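Side-chain contact in 33-36 kDa outer membrane protein (Acinetobacter baumannii, PDB 6GIE), which forms a beta-barrel channel in the outer membrane that probably admits small solutes and may bear on carbapenem susceptibility: residues Lys54-Ser59 / Ala64-Leu69. Residues are numbered along the deposited sequence; the frame is centred on the assembly and turned at random.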
# COMPACT_ATOMS: atom_id res chain seq x y z
N LYS A 54 1.73 -6.22 17.69
CA LYS A 54 2.94 -6.76 18.25
C LYS A 54 4.10 -5.92 17.70
O LYS A 54 3.93 -5.26 16.68
CB LYS A 54 3.00 -8.23 17.83
CG LYS A 54 4.30 -9.00 17.97
CD LYS A 54 4.07 -10.51 18.15
CE LYS A 54 2.99 -11.13 17.24
NZ LYS A 54 2.18 -12.21 17.94
N ASN A 55 5.21 -5.91 18.43
CA ASN A 55 6.46 -5.38 18.01
C ASN A 55 6.79 -5.89 16.60
O ASN A 55 6.67 -7.09 16.33
CB ASN A 55 7.54 -5.80 18.99
CG ASN A 55 8.82 -5.01 18.82
OD1 ASN A 55 8.88 -4.02 18.08
ND2 ASN A 55 9.86 -5.43 19.55
N VAL A 56 7.13 -4.97 15.70
CA VAL A 56 7.57 -5.31 14.37
C VAL A 56 9.09 -5.26 14.30
O VAL A 56 9.70 -4.23 14.60
CB VAL A 56 7.02 -4.34 13.31
CG1 VAL A 56 7.62 -4.72 11.94
CG2 VAL A 56 5.50 -4.40 13.29
N ASP A 57 9.69 -6.38 13.89
CA ASP A 57 11.15 -6.52 13.74
C ASP A 57 11.57 -6.37 12.27
O ASP A 57 11.40 -7.30 11.46
CB ASP A 57 11.56 -7.88 14.25
CG ASP A 57 13.07 -8.11 14.18
OD1 ASP A 57 13.78 -7.29 13.54
OD2 ASP A 57 13.54 -9.11 14.79
N ALA A 58 12.18 -5.23 11.96
CA ALA A 58 12.55 -4.83 10.59
C ALA A 58 13.97 -5.21 10.13
O ALA A 58 14.38 -4.82 9.02
CB ALA A 58 12.36 -3.30 10.42
N SER A 59 14.70 -5.98 10.93
CA SER A 59 16.03 -6.44 10.52
C SER A 59 16.06 -7.72 9.70
O SER A 59 17.13 -8.21 9.45
CB SER A 59 16.96 -6.60 11.73
OG SER A 59 16.67 -7.79 12.46
N ALA A 64 11.08 -1.17 4.32
CA ALA A 64 9.72 -0.74 3.94
C ALA A 64 8.64 -1.83 4.16
O ALA A 64 7.47 -1.47 4.36
CB ALA A 64 9.66 -0.24 2.50
N GLU A 65 9.02 -3.12 4.09
CA GLU A 65 8.07 -4.20 4.08
C GLU A 65 8.12 -5.02 5.36
O GLU A 65 7.70 -6.15 5.38
CB GLU A 65 8.35 -5.17 2.89
CG GLU A 65 8.06 -4.55 1.54
CD GLU A 65 6.59 -4.19 1.29
OE1 GLU A 65 5.66 -4.72 1.94
OE2 GLU A 65 6.35 -3.29 0.44
N ALA A 66 8.63 -4.44 6.43
CA ALA A 66 8.83 -5.17 7.69
C ALA A 66 7.51 -5.64 8.28
O ALA A 66 7.50 -6.75 8.89
CB ALA A 66 9.58 -4.29 8.70
N ALA A 67 6.43 -4.86 8.10
CA ALA A 67 5.11 -5.27 8.72
C ALA A 67 4.61 -6.55 8.03
O ALA A 67 4.22 -7.57 8.69
CB ALA A 67 4.04 -4.17 8.64
N PHE A 68 4.57 -6.48 6.72
CA PHE A 68 4.28 -7.69 5.92
C PHE A 68 5.19 -8.91 6.22
O PHE A 68 4.70 -10.05 6.50
CB PHE A 68 4.34 -7.39 4.44
CG PHE A 68 3.95 -8.57 3.60
CD1 PHE A 68 2.62 -8.93 3.47
CD2 PHE A 68 4.90 -9.29 2.96
CE1 PHE A 68 2.27 -10.06 2.69
CE2 PHE A 68 4.57 -10.41 2.15
CZ PHE A 68 3.27 -10.80 2.04
N LEU A 69 6.47 -8.69 6.28
CA LEU A 69 7.36 -9.79 6.58
C LEU A 69 7.20 -10.33 8.00
O LEU A 69 7.49 -11.48 8.24
CB LEU A 69 8.81 -9.43 6.32
CG LEU A 69 9.20 -9.12 4.84
CD1 LEU A 69 10.57 -8.54 4.73
CD2 LEU A 69 9.13 -10.40 4.03
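Inside the connection between barrel strands 43-52 and 74-83, which is folded into the barrel, V56 and A58 meet A66: the short strand 55-57 pairs with barrel strand 22-35, and after a turn the one-turn helix 66-69 packs against it. Small side chains make the close approach possible. The methyl of A66, in the first turn of the helix, points at the strand and meets the methyl of A58, CB to CB at 3.4 Å, tighter than ordinary van der Waals contact. It also lies 3.6 Å from A58 CA, so the alanine rests on the A58 backbone as well as on its methyl. V56 supplies the second apolar touch through one branch of its fork. With CG1 anti to the backbone N (chi1 176°), that methyl reaches the helix, 3.8 Å from A66 CB and 3.7 Å from A66 O. No hydrogen bond joins the two segments; packing alone links them directly, and Y23 of strand 22-35 touches both V56 and A66.

At the end of the strand the chain turns on D57. Its OD1 accepts two bonds from S59: the backbone N of S59 approaches at 3.1 Å in a nearly straight bond (165°), forming an Asx turn, while S59 OG comes to the syn side of D57 OD1, 16° out of the carboxylate plane. These bonds should help hold the carboxylate in place, and may temper the negative charge of D57 OD1, which lies close to the carboxylate of E22. On the helix side, E65 at the N-cap forms a salt bridge with K196, whose ammonium also makes a cation-pi contact with F68. Strand, turn and helix thus form a compact insertion that pairs with strand 22-35 and whose helix end reaches strands 190-200 and 252-261, consistent with the inward-folded segments that narrow the channel in many porins.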